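Local coordinates for protein SusD homolog (Bacteroides thetaiotaomicron, PDB 4MRU) that probably binds glycans, mucin O-glycans among them, as a SusD-like, TPR-related outer membrane lipoprotein of a gut bacterium, at residues A[51-56]-A[68-73]. Sequence-based numbering, arbitrary orientation.
Sequences GGSYAG and KYSTYN. With EDO (1,2-ethanediol), chain G.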
ATOM      1  N   GLY A  51      -5.941  -0.607  -5.361  1.00 17.88           N
ATOM      2  CA  GLY A  51      -5.064  -1.346  -4.481  1.00 18.03           C
ATOM      3  C   GLY A  51      -5.549  -2.777  -4.303  1.00 18.93           C
ATOM      4  O   GLY A  51      -4.773  -3.724  -4.341  1.00 21.14           O
ATOM      5  N   GLY A  52      -6.853  -2.928  -4.106  1.00 21.28           N
ATOM      6  CA  GLY A  52      -7.435  -4.235  -3.852  1.00 20.35           C
ATOM      7  C   GLY A  52      -7.210  -5.227  -4.966  1.00 18.52           C
ATOM      8  O   GLY A  52      -6.776  -6.368  -4.719  1.00 22.58           O
ATOM      9  N   SER A  53      -7.493  -4.825  -6.191  1.00 20.07           N
ATOM     10  CA  SER A  53      -7.324  -5.720  -7.317  1.00 20.54           C
ATOM     11  C   SER A  53      -5.841  -6.002  -7.610  1.00 19.97           C
ATOM     12  O   SER A  53      -5.462  -7.128  -7.920  1.00 23.34           O
ATOM     13  CB  SER A  53      -7.996  -5.160  -8.604  1.00 24.34           C
ATOM     14  OG  SER A  53      -9.383  -4.990  -8.408  1.00 26.48           O
ATOM     15  N   TYR A  54      -5.000  -4.990  -7.536  1.00 19.74           N
ATOM     16  CA  TYR A  54      -3.636  -5.178  -8.005  1.00 18.02           C
ATOM     17  C   TYR A  54      -2.727  -5.814  -6.931  1.00 17.75           C
ATOM     18  O   TYR A  54      -1.624  -6.219  -7.236  1.00 19.85           O
ATOM     19  CB  TYR A  54      -3.101  -3.850  -8.503  1.00 18.47           C
ATOM     20  CG  TYR A  54      -3.960  -3.220  -9.617  1.00 19.12           C
ATOM     21  CD1 TYR A  54      -4.742  -4.020 -10.459  1.00 21.38           C
ATOM     22  CD2 TYR A  54      -3.930  -1.862  -9.871  1.00 20.60           C
ATOM     23  CE1 TYR A  54      -5.507  -3.466 -11.475  1.00 19.84           C
ATOM     24  CE2 TYR A  54      -4.678  -1.296 -10.902  1.00 22.90           C
ATOM     25  CZ  TYR A  54      -5.465  -2.100 -11.701  1.00 20.44           C
ATOM     26  OH  TYR A  54      -6.221  -1.580 -12.704  1.00 21.03           O
ATOM     27  N   ALA A  55      -3.183  -5.858  -5.677  1.00 18.28           N
ATOM     28  CA  ALA A  55      -2.450  -6.527  -4.617  1.00 20.71           C
ATOM     29  C   ALA A  55      -2.948  -7.969  -4.430  1.00 22.85           C
ATOM     30  O   ALA A  55      -2.463  -8.688  -3.556  1.00 21.76           O
ATOM     31  CB  ALA A  55      -2.584  -5.749  -3.309  1.00 19.19           C
ATOM     32  N   GLY A  56      -3.948  -8.386  -5.189  1.00 19.74           N
ATOM     33  CA  GLY A  56      -4.514  -9.729  -4.968  1.00 22.91           C
ATOM     34  C   GLY A  56      -5.325  -9.850  -3.706  1.00 18.71           C
ATOM     35  O   GLY A  56      -5.511 -10.962  -3.166  1.00 20.24           O
ATOM     36  N   LYS A  68     -13.497  -2.200 -15.553  1.00 24.13           N
ATOM     37  CA  LYS A  68     -13.049  -2.360 -14.203  1.00 18.93           C
ATOM     38  C   LYS A  68     -11.540  -2.242 -14.062  1.00 20.90           C
ATOM     39  O   LYS A  68     -10.755  -2.608 -14.947  1.00 20.29           O
ATOM     40  CB  LYS A  68     -13.453  -3.737 -13.695  1.00 20.63           C
ATOM     41  CG  LYS A  68     -14.933  -4.003 -13.624  1.00 22.19           C
ATOM     42  CD  LYS A  68     -15.236  -5.257 -12.790  1.00 23.55           C
ATOM     43  CE  LYS A  68     -14.780  -6.523 -13.508  1.00 24.20           C
ATOM     44  NZ  LYS A  68     -15.170  -7.754 -12.769  1.00 27.61           N
ATOM     45  N   TYR A  69     -11.127  -1.781 -12.885  1.00 20.23           N
ATOM     46  CA  TYR A  69      -9.725  -1.788 -12.549  1.00 17.77           C
ATOM     47  C   TYR A  69      -9.191  -3.220 -12.659  1.00 18.51           C
ATOM     48  O   TYR A  69      -8.103  -3.427 -13.254  1.00 16.76           O
ATOM     49  CB  TYR A  69      -9.459  -1.238 -11.143  1.00 19.64           C
ATOM     50  CG  TYR A  69      -9.461   0.291 -11.021  1.00 18.72           C
ATOM     51  CD1 TYR A  69     -10.642   1.015 -10.938  1.00 18.97           C
ATOM     52  CD2 TYR A  69      -8.270   0.992 -11.001  1.00 21.96           C
ATOM     53  CE1 TYR A  69     -10.628   2.410 -10.802  1.00 20.45           C
ATOM     54  CE2 TYR A  69      -8.244   2.379 -10.894  1.00 22.93           C
ATOM     55  CZ  TYR A  69      -9.410   3.081 -10.798  1.00 24.69           C
ATOM     56  OH  TYR A  69      -9.335   4.434 -10.657  1.00 22.59           O
ATOM     57  N   SER A  70      -9.939  -4.213 -12.156  1.00 18.00           N
ATOM     58  CA  SER A  70      -9.405  -5.612 -12.082  1.00 16.93           C
ATOM     59  C   SER A  70      -9.140  -6.246 -13.461  1.00 17.79           C
ATOM     60  O   SER A  70      -8.287  -7.144 -13.584  1.00 19.69           O
ATOM     61  CB  SER A  70     -10.316  -6.507 -11.284  1.00 18.19           C
ATOM     62  OG  SER A  70     -11.575  -6.573 -11.888  1.00 21.77           O
ATOM     63  N   THR A  71      -9.838  -5.760 -14.481  1.00 15.79           N
ATOM     64  CA  THR A  71      -9.639  -6.243 -15.873  1.00 15.78           C
ATOM     65  C   THR A  71      -8.807  -5.272 -16.732  1.00 16.92           C
ATOM     66  O   THR A  71      -8.706  -5.428 -17.960  1.00 18.26           O
ATOM     67  CB  THR A  71     -10.983  -6.583 -16.551  1.00 16.82           C
ATOM     68  OG1 THR A  71     -11.887  -5.474 -16.484  1.00 18.01           O
ATOM     69  CG2 THR A  71     -11.575  -7.820 -15.884  1.00 19.21           C
ATOM     70  N   TYR A  72      -8.209  -4.303 -16.067  1.00 15.90           N
ATOM     71  CA  TYR A  72      -7.234  -3.350 -16.627  1.00 18.38           C
ATOM     72  C   TYR A  72      -7.865  -2.307 -17.552  1.00 18.72           C
ATOM     73  O   TYR A  72      -7.152  -1.657 -18.318  1.00 20.87           O
ATOM     74  CB  TYR A  72      -6.072  -4.083 -17.349  1.00 20.03           C
ATOM     75  CG  TYR A  72      -5.310  -5.116 -16.531  1.00 18.06           C
ATOM     76  CD1 TYR A  72      -5.298  -5.109 -15.156  1.00 18.23           C
ATOM     77  CD2 TYR A  72      -4.572  -6.111 -17.167  1.00 22.64           C
ATOM     78  CE1 TYR A  72      -4.524  -6.011 -14.440  1.00 19.97           C
ATOM     79  CE2 TYR A  72      -3.851  -7.063 -16.456  1.00 22.15           C
ATOM     80  CZ  TYR A  72      -3.845  -7.019 -15.076  1.00 18.84           C
ATOM     81  OH  TYR A  72      -3.108  -7.942 -14.373  1.00 19.04           O
ATOM     82  N   ASN A  73      -9.190  -2.134 -17.458  1.00 20.37           N
ATOM     83  CA  ASN A  73      -9.882  -1.178 -18.319  1.00 19.66           C
ATOM     84  C   ASN A  73     -10.852  -0.354 -17.499  1.00 19.40           C
ATOM     85  O   ASN A  73     -12.009  -0.218 -17.858  1.00 20.76           O
ATOM     86  CB  ASN A  73     -10.568  -1.874 -19.504  1.00 19.84           C
ATOM     87  CG  ASN A  73     -11.753  -2.703 -19.096  1.00 22.15           C
ATOM     88  OD1 ASN A  73     -11.803  -3.265 -17.998  1.00 20.01           O
ATOM     89  ND2 ASN A  73     -12.728  -2.772 -19.982  1.00 21.50           N
TER
HETATM   90  C1  EDO G 605      -1.931  -9.901 -11.315  1.00 50.05           C
HETATM   91  O1  EDO G 605      -1.614  -9.069 -10.202  1.00 44.21           O
HETATM   92  C2  EDO G 605      -3.327  -9.576 -11.824  1.00 48.71           C
HETATM   93  O2  EDO G 605      -3.505  -8.151 -12.006  1.00 32.44           O
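A type I beta turn, Y69 to Y72, packs here against the C-terminal end of helix 40-54, which finishes in a Schellman motif with G56 at positive phi. The Y54 side chain carries the contact. Its CG is anti to the carbonyl carbon (chi1 -57°), and the ring reaches across to the turn. Y54 OH donates to Y69 O at 2.7 Å. The hydroxyl lies above the carbonyl plane, 37° out of it, so it does not follow a lone pair. Y69 O also accepts the turn bond from Y72 N at 2.9 Å, so two donors grip this buried oxygen. A phenylalanine here would remove the hydroxyl and would probably cost the hydrogen bond between the helix end and the turn, leaving Y69 O only the turn bond of the two. Beside the bond, Y54 CZ packs on Y69 CB at 4.1 Å. Y54 CE1 meets the edge of the Y72 ring at Y72 CE1, 4.0 Å away. Y72 OH makes a very short hydrogen bond, 2.4 Å, to O2 of an ethanediol that probably comes from the crystallisation liquor. Next to Y54, S53 OG touches S70 CB at 3.4 Å. The serine hydroxyls bond to other partners, S53 OG to M49 O and S70 OG to E60 OE1. The Y54 ring also meets W431 of helix 427-437. The contact joins the loop between strand 58-60 and helix 81-100 to the end of helix 40-54.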